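Local coordinates for TRAP dicarboxylate transporter-DctP subunit (Rhodobacter sphaeroides, PDB 4PE3), which probably binds an organic acid in the periplasm and hands it to the membrane subunits of a TRAP transporter, as other DctP-type solute-binding proteins do, at residues A53-V56 with K57-N61; S97-A100 with G101-P104; F157-K160 with V161-T165; I263-A266 with Q267-Q271. All blocks are in the same frame, centred on the assembly; numbering follows the deposited sequence.

Interaction 1 (A53-V56 with K57-N61); sequences ADKV and KELTN
Lys55 and Glu58 form a salt bridge on the flank of helix 44-59, one turn apart, with Lys55 NZ 2.8 Å from Glu58 OE1. The ammonium uses the syn lone pair of that oxygen, on the side of OE2. A bend at chi2 (-59°) turns the otherwise extended lysine chain toward Glu58, so that Lys55 CD also lies 3.2 Å from Glu58 OE1. With an alanine here instead of Lys55, the Glu58 carboxylate would probably lose its mate and be free to swing, with Asp54, of like charge, not far off.

At the helix end Val56 O takes two bonds from one residue: Thr60 OG1 donates at 2.8 Å and Thr60 N at 3.1 Å, from opposite faces of the carbonyl plane. A chi1 of 70° places the hydroxyl between the backbone N and the carbonyl carbon, within range of that oxygen. Asn61, with positive phi, is the C-prime residue of a Schellman motif, its N bonded to Glu58 O. Farther out, Leu59 CD1 rests 3.1 Å from Lys55 O and 4.3 Å from Lys55 CB.

Helix 44-59 is the crossover of a beta-alpha-beta unit between strands 32-37 and 65-69: Val56 packs on Ile66 of the second strand, Thr60 touches Leu259 of helix 257-291, and Thr60 OG1 is also bonded to Val64 N.

Interaction 2 (S97-A100 with G101-P104); sequences SYFA and GRDP
Phe99 O and Arg102 N make the direct hydrogen bond of this turn, 2.9 Å long with an N-H...O angle of 145°. The donor stands above the carbonyl plane, 50° out of it, and does not lie on a lone pair. A water spans the preceding step: it donates to Tyr98 O at 2.8 Å and accepts from Gly101 N at 2.8 Å, supplying a link that the two backbone groups do not make directly. Just before it, Ala100 N is bonded to Ser97 O at 3.2 Å.

The side chains follow the backbone bond. Phe99 and Arg102 both hold CG anti to the carbonyl carbon, run side by side and point the same way, and the arginine, extended from CG to NE, brings NE to 4.0 Å from Phe99 CD1. Ring and guanidinium planes are 74° apart, so the two do not stack. Arg102 CB sits 3.3 Å from Phe99 O, while Tyr98 CB lies over the centre of one face of the Phe99 ring, 4.1 Å above it. Outside the turn Phe99 packs on Thr80 and Pro81 of helix 80-86.

Asp103 is the N-cap of helix 104-110: its OD1 accepts from Ala105 N and is also hydrogen-bonded to Ser323 OG. The loop from strand 91-95 thus ends in a capped helix start. Its chemistry implies a turn fixed mainly by main-chain bonds and one water, with the arginine charge directed beyond the turn, to a cation-pi contact with Tyr142 and a long, weak ion pair with Asp82.

Interaction 3 (F157-K160 with V161-T165); sequences FVSK and VPLDT
The Phe157 ring meets Leu163 at its edge: Leu163 CD1 lies in the plane of the ring, 3.5 Å from CE2 and 3.8 Å from CD2, and the two side chains cross at about a right angle. Beyond the contact, the Phe185 ring is near parallel to that of Phe157 (planes about 15° apart) and the Phe237 ring is inclined to it by about 55°. The contact belongs to the end of strand 157-159 of the four-stranded mixed sheet, where the chain turns back so that Leu163 faces the side of the strand that bears Phe157 and Ser159.

A serine side chain bridges the start of the turn. With OG anti to the backbone N (chi1 -177°), Ser159 OG donates to Val161 O at 2.8 Å, in the carbonyl plane and on a lone pair. Methyl groups of Val161 and Leu163 lie beside the hydroxyl. An alanine at Ser159 is likely to leave Val161 O without this donor and the turn after the strand less firmly set.

Backbone hydrogen bonds join Val158 and Lys160 to Ala212 and Asp210 on one edge, Phe157 and Ser159 to Val233 and His231 on the other. Lys160 NZ is hydrogen-bonded to Leu204 O, and Leu163 O accepts from Trp300 NE1. Leu163 CD1 also lies 3.5 Å from Ser159 OG, so one methyl group fills the angle between the serine hydroxyl and the phenylalanine edge.

Interaction 4 (I263-A266 with Q267-Q271); sequences ITEA and QKIFQ
Ala266 O and Phe270 N are joined by a nearly straight helical bond, 2.9 Å long with an N-H...O angle of 168°, on the buried side of helix 257-291. Here the small Ala266 side chain lies against Lys55 and Val56 of helix 44-59, while Phe270, with CG roughly anti to the backbone N (chi1 152°), sends its ring away from the preceding turn to pack on Gln49 of the same helix and on Ser150.

Gln267, also buried, has partners at both ends of its amide: NE2 donates to Val149 O, and OE1 takes a bond from a water at 2.7 Å that also donates to Thr264 O at 2.9 Å. This water ties the side chain to the carbonyl of the turn before it. Lys268 NZ donates to Gln271 OE1 at 2.8 Å, in the carbonyl plane and on a lone pair, and also forms a salt bridge with Glu127.

The other flank is looser. The exposed Glu265 only grazes Ile269, CG to CD1 4.4 Å, though it also lies against Leu59 of helix 44-59; the backbone bond from Ile269 N to Glu265 O, 2.9 Å, is regular. Helix 257-291, its buried side made polar by Gln267 and Gln271, is the long helix that, as in other TRAP solute-binding proteins, probably runs across both lobes.

In the fold
Along the chain the four contacts come in series, interaction 1 first and interaction 4 last. Interactions 1 and 4 are neighbours, their centres 10 Å apart: Val56 CG2 of helix 44-59 meets Ala266 CB of helix 257-291 at 3.4 Å, so residues far apart in sequence share one helix pair. Interaction 2, in the loop after strand 91-95 of the five-stranded sheet, lies about 18 Å from interaction 1 between nearest atoms. Interaction 3 ends a strand of the four-stranded sheet, across the chain's centre from interactions 1 and 4, with its centre 44 Å from that of interaction 1. Both sheets are thus represented, consistent with the two-lobed architecture of solute-binding proteins, captured here in an open, apo state.

Interaction 1 (A53-V56 with K57-N61)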
loop_
_atom_site.group_PDB
_atom_site.type_symbol
_atom_site.label_atom_id
_atom_site.label_comp_id
_atom_site.label_asym_id
_atom_site.label_seq_id
_atom_site.Cartn_x
_atom_site.Cartn_y
_atom_site.Cartn_z
ATOM N N ALA A 53 -4.559 -13.293 13.435
ATOM C CA ALA A 53 -5.470 -14.088 14.236
ATOM C C ALA A 53 -4.716 -14.978 15.225
ATOM O O ALA A 53 -5.068 -15.051 16.405
ATOM C CB ALA A 53 -6.371 -14.938 13.339
ATOM N N ASP A 54 -3.670 -15.648 14.758
ATOM C CA ASP A 54 -2.927 -16.590 15.597
ATOM C C ASP A 54 -2.223 -15.902 16.768
ATOM O O ASP A 54 -2.171 -16.439 17.884
ATOM C CB ASP A 54 -1.910 -17.381 14.751
ATOM C CG ASP A 54 -2.584 -18.378 13.815
ATOM O OD1 ASP A 54 -3.748 -18.743 14.080
ATOM O OD2 ASP A 54 -1.959 -18.803 12.821
ATOM N N LYS A 55 -1.692 -14.707 16.524
ATOM C CA LYS A 55 -0.965 -13.992 17.562
ATOM C C LYS A 55 -1.915 -13.363 18.570
ATOM O O LYS A 55 -1.561 -13.212 19.737
ATOM C CB LYS A 55 -0.028 -12.953 16.949
ATOM C CG LYS A 55 1.146 -13.563 16.197
ATOM C CD LYS A 55 1.988 -14.435 17.117
ATOM C CE LYS A 55 3.042 -15.204 16.354
ATOM N NZ LYS A 55 3.818 -16.067 17.282
ATOM N N VAL A 56 -3.117 -12.998 18.135
ATOM C CA VAL A 56 -4.112 -12.493 19.086
ATOM C C VAL A 56 -4.430 -13.606 20.076
ATOM O O VAL A 56 -4.419 -13.391 21.282
ATOM C CB VAL A 56 -5.391 -11.987 18.383
ATOM C CG1 VAL A 56 -6.505 -11.736 19.390
ATOM C CG2 VAL A 56 -5.101 -10.722 17.581
ATOM N N LYS A 57 -4.661 -14.809 19.572
ATOM C CA LYS A 57 -4.982 -15.930 20.453
ATOM C C LYS A 57 -3.811 -16.269 21.375
ATOM O O LYS A 57 -4.002 -16.511 22.562
ATOM C CB LYS A 57 -5.372 -17.146 19.624
ATOM C CG LYS A 57 -5.704 -18.378 20.449
ATOM C CD LYS A 57 -6.015 -19.549 19.535
ATOM C CE LYS A 57 -7.424 -20.067 19.735
ATOM N NZ LYS A 57 -7.546 -20.838 20.998
ATOM N N GLU A 58 -2.600 -16.281 20.831
ATOM C CA GLU A 58 -1.417 -16.607 21.621
ATOM C C GLU A 58 -1.145 -15.582 22.721
ATOM O O GLU A 58 -0.942 -15.944 23.883
ATOM C CB GLU A 58 -0.188 -16.728 20.713
ATOM C CG GLU A 58 -0.012 -18.101 20.087
ATOM C CD GLU A 58 1.053 -18.120 19.003
ATOM O OE1 GLU A 58 1.813 -17.134 18.892
ATOM O OE2 GLU A 58 1.125 -19.123 18.261
ATOM N N LEU A 59 -1.149 -14.306 22.355
ATOM C CA LEU A 59 -0.762 -13.239 23.265
ATOM C C LEU A 59 -1.771 -13.085 24.386
ATOM O O LEU A 59 -1.405 -12.715 25.502
ATOM C CB LEU A 59 -0.596 -11.914 22.504
ATOM C CG LEU A 59 0.762 -11.681 21.825
ATOM C CD1 LEU A 59 1.205 -12.890 21.043
ATOM C CD2 LEU A 59 0.720 -10.449 20.921
ATOM N N THR A 60 -3.034 -13.365 24.085
ATOM C CA THR A 60 -4.097 -13.277 25.089
ATOM C C THR A 60 -4.370 -14.636 25.730
ATOM O O THR A 60 -5.305 -14.778 26.514
ATOM C CB THR A 60 -5.424 -12.726 24.494
ATOM O OG1 THR A 60 -6.008 -13.689 23.604
ATOM C CG2 THR A 60 -5.190 -11.415 23.755
ATOM N N ASN A 61 -3.539 -15.622 25.412
ATOM C CA ASN A 61 -3.708 -16.980 25.923
ATOM C C ASN A 61 -5.162 -17.427 25.802
ATOM O O ASN A 61 -5.722 -18.037 26.722
ATOM C CB ASN A 61 -3.227 -17.089 27.374
ATOM C CG ASN A 61 -2.878 -18.519 27.767
ATOM O OD1 ASN A 61 -2.527 -19.340 26.914
ATOM N ND2 ASN A 61 -2.961 -18.820 29.064
#

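Interaction 2 (S97-A100 with G101-P104)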
loop_
_atom_site.group_PDB
_atom_site.type_symbol
_atom_site.label_atom_id
_atom_site.label_comp_id
_atom_site.label_asym_id
_atom_site.label_seq_id
_atom_site.Cartn_x
_atom_site.Cartn_y
_atom_site.Cartn_z
ATOM N N SER A 97 -7.992 2.246 0.119
ATOM C CA SER A 97 -8.345 2.955 -1.099
ATOM C C SER A 97 -9.760 2.626 -1.582
ATOM O O SER A 97 -10.341 3.402 -2.342
ATOM C CB SER A 97 -7.337 2.660 -2.206
ATOM O OG SER A 97 -7.554 1.386 -2.747
ATOM N N TYR A 98 -10.313 1.507 -1.127
ATOM C CA TYR A 98 -11.678 1.143 -1.491
ATOM C C TYR A 98 -12.700 2.193 -1.080
ATOM O O TYR A 98 -13.816 2.235 -1.606
ATOM C CB TYR A 98 -12.059 -0.173 -0.826
ATOM C CG TYR A 98 -11.384 -1.416 -1.373
ATOM C CD1 TYR A 98 -10.822 -1.448 -2.644
ATOM C CD2 TYR A 98 -11.319 -2.564 -0.606
ATOM C CE1 TYR A 98 -10.218 -2.611 -3.133
ATOM C CE2 TYR A 98 -10.727 -3.714 -1.083
ATOM C CZ TYR A 98 -10.175 -3.726 -2.339
ATOM O OH TYR A 98 -9.591 -4.887 -2.798
ATOM N N PHE A 99 -12.314 3.072 -0.161
ATOM C CA PHE A 99 -13.275 4.007 0.417
ATOM C C PHE A 99 -13.078 5.432 -0.078
ATOM O O PHE A 99 -13.638 6.374 0.496
ATOM C CB PHE A 99 -13.219 3.878 1.944
ATOM C CG PHE A 99 -13.298 2.445 2.413
ATOM C CD1 PHE A 99 -14.429 1.689 2.150
ATOM C CD2 PHE A 99 -12.254 1.849 3.100
ATOM C CE1 PHE A 99 -14.503 0.356 2.540
ATOM C CE2 PHE A 99 -12.327 0.515 3.494
ATOM C CZ PHE A 99 -13.465 -0.222 3.225
ATOM N N ALA A 100 -12.304 5.591 -1.151
ATOM C CA ALA A 100 -12.065 6.915 -1.720
ATOM C C ALA A 100 -13.342 7.637 -2.124
ATOM O O ALA A 100 -13.383 8.871 -2.146
ATOM C CB ALA A 100 -11.124 6.802 -2.921
ATOM N N GLY A 101 -14.389 6.885 -2.425
ATOM C CA GLY A 101 -15.689 7.467 -2.716
ATOM C C GLY A 101 -16.301 8.214 -1.538
ATOM O O GLY A 101 -17.070 9.165 -1.723
ATOM N N ARG A 102 -15.977 7.791 -0.321
ATOM C CA ARG A 102 -16.501 8.461 0.869
ATOM C C ARG A 102 -15.867 9.818 1.077
ATOM O O ARG A 102 -16.536 10.751 1.513
ATOM C CB ARG A 102 -16.263 7.619 2.125
ATOM C CG ARG A 102 -16.893 6.246 2.061
ATOM C CD ARG A 102 -16.774 5.521 3.391
ATOM N NE ARG A 102 -17.365 4.191 3.298
ATOM C CZ ARG A 102 -17.937 3.534 4.301
ATOM N NH1 ARG A 102 -18.008 4.072 5.513
ATOM N NH2 ARG A 102 -18.439 2.326 4.084
ATOM N N ASP A 103 -14.568 9.891 0.823
ATOM C CA ASP A 103 -13.803 11.119 0.983
ATOM C C ASP A 103 -12.488 10.948 0.253
ATOM O O ASP A 103 -11.828 9.919 0.412
ATOM C CB ASP A 103 -13.528 11.402 2.459
ATOM C CG ASP A 103 -13.031 12.816 2.698
ATOM O OD1 ASP A 103 -11.935 13.179 2.222
ATOM O OD2 ASP A 103 -13.732 13.585 3.386
ATOM N N PRO A 104 -12.093 11.940 -0.565
ATOM C CA PRO A 104 -10.825 11.737 -1.289
ATOM C C PRO A 104 -9.622 11.520 -0.367
ATOM O O PRO A 104 -8.588 11.014 -0.808
ATOM C CB PRO A 104 -10.645 13.021 -2.103
ATOM C CG PRO A 104 -11.903 13.831 -1.926
ATOM C CD PRO A 104 -12.706 13.257 -0.805
HETATM O O HOH W 1 -15.349 4.299 -2.601
#

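Interaction 3 (F157-K160 with V161-T165)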
loop_
_atom_site.group_PDB
_atom_site.type_symbol
_atom_site.label_atom_id
_atom_site.label_comp_id
_atom_site.label_asym_id
_atom_site.label_seq_id
_atom_site.Cartn_x
_atom_site.Cartn_y
_atom_site.Cartn_z
ATOM N N PHE A 157 9.062 -1.098 -10.332
ATOM C CA PHE A 157 8.680 -0.558 -11.627
ATOM C C PHE A 157 9.214 -1.467 -12.717
ATOM O O PHE A 157 10.332 -1.964 -12.622
ATOM C CB PHE A 157 9.299 0.853 -11.772
ATOM C CG PHE A 157 8.640 1.728 -12.818
ATOM C CD1 PHE A 157 7.291 1.986 -12.772
ATOM C CD2 PHE A 157 9.382 2.332 -13.807
ATOM C CE1 PHE A 157 6.672 2.796 -13.713
ATOM C CE2 PHE A 157 8.781 3.153 -14.757
ATOM C CZ PHE A 157 7.417 3.393 -14.694
ATOM N N VAL A 158 8.437 -1.578 -13.786
ATOM C CA VAL A 158 8.803 -2.327 -14.983
ATOM C C VAL A 158 9.197 -1.305 -16.056
ATOM O O VAL A 158 8.439 -0.372 -16.316
ATOM C CB VAL A 158 7.615 -3.159 -15.479
ATOM C CG1 VAL A 158 7.924 -3.781 -16.860
ATOM C CG2 VAL A 158 7.244 -4.224 -14.455
ATOM N N SER A 159 10.372 -1.460 -16.657
ATOM C CA SER A 159 10.777 -0.550 -17.723
ATOM C C SER A 159 11.705 -1.225 -18.718
ATOM O O SER A 159 12.628 -1.923 -18.326
ATOM C CB SER A 159 11.447 0.724 -17.160
ATOM O OG SER A 159 11.763 1.595 -18.233
ATOM N N LYS A 160 11.468 -0.968 -20.004
ATOM C CA LYS A 160 12.337 -1.405 -21.087
ATOM C C LYS A 160 13.511 -0.467 -21.300
ATOM O O LYS A 160 14.510 -0.864 -21.896
ATOM C CB LYS A 160 11.591 -1.439 -22.425
ATOM C CG LYS A 160 10.529 -2.464 -22.556
ATOM C CD LYS A 160 9.720 -2.303 -23.846
ATOM C CE LYS A 160 10.529 -2.666 -25.093
ATOM N NZ LYS A 160 9.610 -2.901 -26.245
ATOM N N VAL A 161 13.368 0.790 -20.842
ATOM C CA VAL A 161 14.356 1.836 -21.062
ATOM C C VAL A 161 15.068 2.153 -19.750
ATOM O O VAL A 161 14.495 2.020 -18.668
ATOM C CB VAL A 161 13.722 3.121 -21.670
ATOM C CG1 VAL A 161 13.147 2.838 -23.060
ATOM C CG2 VAL A 161 12.657 3.727 -20.752
ATOM N N PRO A 162 16.337 2.550 -19.827
ATOM C CA PRO A 162 17.061 2.817 -18.580
ATOM C C PRO A 162 16.607 4.101 -17.895
ATOM O O PRO A 162 16.728 5.178 -18.492
ATOM C CB PRO A 162 18.510 2.947 -19.041
ATOM C CG PRO A 162 18.419 3.308 -20.507
ATOM C CD PRO A 162 17.196 2.645 -21.020
ATOM N N LEU A 163 16.081 3.969 -16.678
ATOM C CA LEU A 163 15.642 5.091 -15.866
ATOM C C LEU A 163 16.477 5.165 -14.603
ATOM O O LEU A 163 16.383 4.298 -13.731
ATOM C CB LEU A 163 14.184 4.899 -15.478
ATOM C CG LEU A 163 13.202 4.608 -16.616
ATOM C CD1 LEU A 163 11.872 4.238 -16.003
ATOM C CD2 LEU A 163 13.032 5.779 -17.598
ATOM N N ASP A 164 17.289 6.209 -14.498
ATOM C CA ASP A 164 18.029 6.490 -13.275
ATOM C C ASP A 164 17.634 7.811 -12.644
ATOM O O ASP A 164 17.983 8.053 -11.491
ATOM C CB ASP A 164 19.532 6.475 -13.545
ATOM C CG ASP A 164 20.019 5.076 -13.871
ATOM O OD1 ASP A 164 19.959 4.190 -12.987
ATOM O OD2 ASP A 164 20.395 4.833 -15.029
ATOM N N THR A 165 16.920 8.657 -13.385
ATOM C CA THR A 165 16.498 9.955 -12.857
ATOM C C THR A 165 15.036 10.208 -13.210
ATOM O O THR A 165 14.489 9.576 -14.128
ATOM C CB THR A 165 17.316 11.105 -13.445
ATOM O OG1 THR A 165 16.974 11.236 -14.828
ATOM C CG2 THR A 165 18.829 10.870 -13.267
#

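Interaction 4 (I263-A266 with Q267-Q271)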
loop_
_atom_site.group_PDB
_atom_site.type_symbol
_atom_site.label_atom_id
_atom_site.label_comp_id
_atom_site.label_asym_id
_atom_site.label_seq_id
_atom_site.Cartn_x
_atom_site.Cartn_y
_atom_site.Cartn_z
ATOM N N ILE A 263 -3.704 -7.014 21.328
ATOM C CA ILE A 263 -4.207 -7.000 19.948
ATOM C C ILE A 263 -3.362 -6.074 19.068
ATOM O O ILE A 263 -3.021 -6.421 17.928
ATOM C CB ILE A 263 -5.689 -6.578 19.892
ATOM C CG1 ILE A 263 -6.555 -7.636 20.590
ATOM C CG2 ILE A 263 -6.152 -6.355 18.440
ATOM C CD1 ILE A 263 -7.975 -7.182 20.840
ATOM N N THR A 264 -2.982 -4.912 19.579
ATOM C CA THR A 264 -2.108 -4.024 18.821
ATOM C C THR A 264 -0.771 -4.720 18.582
ATOM O O THR A 264 -0.196 -4.634 17.492
ATOM C CB THR A 264 -1.923 -2.699 19.585
ATOM O OG1 THR A 264 -3.181 -2.016 19.642
ATOM C CG2 THR A 264 -0.923 -1.825 18.902
ATOM N N GLU A 265 -0.290 -5.445 19.580
ATOM C CA GLU A 265 0.972 -6.163 19.463
ATOM C C GLU A 265 0.867 -7.255 18.394
ATOM O O GLU A 265 1.761 -7.399 17.553
ATOM C CB GLU A 265 1.349 -6.774 20.811
ATOM C CG GLU A 265 2.736 -7.391 20.863
ATOM C CD GLU A 265 3.087 -7.950 22.236
ATOM O OE1 GLU A 265 4.131 -8.633 22.333
ATOM O OE2 GLU A 265 2.333 -7.709 23.213
ATOM N N ALA A 266 -0.227 -8.019 18.425
ATOM C CA ALA A 266 -0.466 -9.058 17.425
ATOM C C ALA A 266 -0.464 -8.474 16.019
ATOM O O ALA A 266 0.089 -9.057 15.084
ATOM C CB ALA A 266 -1.792 -9.781 17.702
ATOM N N GLN A 267 -1.106 -7.326 15.873
ATOM C CA GLN A 267 -1.177 -6.649 14.581
ATOM C C GLN A 267 0.210 -6.264 14.103
ATOM O O GLN A 267 0.518 -6.414 12.918
ATOM C CB GLN A 267 -2.094 -5.413 14.680
ATOM C CG GLN A 267 -2.524 -4.859 13.317
ATOM C CD GLN A 267 -1.422 -4.088 12.618
ATOM O OE1 GLN A 267 -0.609 -3.428 13.251
ATOM N NE2 GLN A 267 -1.383 -4.196 11.303
ATOM N N LYS A 268 1.031 -5.745 15.013
ATOM C CA LYS A 268 2.400 -5.346 14.691
ATOM C C LYS A 268 3.205 -6.564 14.238
ATOM O O LYS A 268 4.010 -6.487 13.308
ATOM C CB LYS A 268 3.061 -4.705 15.908
ATOM C CG LYS A 268 4.468 -4.201 15.686
ATOM C CD LYS A 268 4.484 -3.042 14.703
ATOM C CE LYS A 268 5.886 -2.519 14.504
ATOM N NZ LYS A 268 5.904 -1.439 13.502
ATOM N N ILE A 269 2.987 -7.698 14.891
ATOM C CA ILE A 269 3.686 -8.920 14.509
ATOM C C ILE A 269 3.259 -9.361 13.108
ATOM O O ILE A 269 4.099 -9.709 12.275
ATOM C CB ILE A 269 3.456 -10.050 15.525
ATOM C CG1 ILE A 269 4.142 -9.717 16.843
ATOM C CG2 ILE A 269 3.989 -11.377 14.981
ATOM C CD1 ILE A 269 3.645 -10.584 18.003
ATOM N N PHE A 270 1.960 -9.338 12.833
ATOM C CA PHE A 270 1.463 -9.633 11.500
ATOM C C PHE A 270 2.107 -8.686 10.474
ATOM O O PHE A 270 2.622 -9.122 9.441
ATOM C CB PHE A 270 -0.076 -9.543 11.467
ATOM C CG PHE A 270 -0.650 -9.169 10.132
ATOM C CD1 PHE A 270 -0.451 -9.965 9.010
ATOM C CD2 PHE A 270 -1.393 -8.017 9.995
ATOM C CE1 PHE A 270 -0.980 -9.610 7.800
ATOM C CE2 PHE A 270 -1.921 -7.653 8.775
ATOM C CZ PHE A 270 -1.706 -8.436 7.670
ATOM N N GLN A 271 2.078 -7.388 10.785
ATOM C CA GLN A 271 2.622 -6.386 9.884
ATOM C C GLN A 271 4.078 -6.705 9.538
ATOM O O GLN A 271 4.467 -6.694 8.363
ATOM C CB GLN A 271 2.500 -5.017 10.545
ATOM C CG GLN A 271 3.232 -3.888 9.853
ATOM C CD GLN A 271 3.590 -2.808 10.825
ATOM O OE1 GLN A 271 4.716 -2.739 11.287
ATOM N NE2 GLN A 271 2.615 -1.989 11.186
HETATM O O HOH W 2 -0.365 -2.365 15.670
#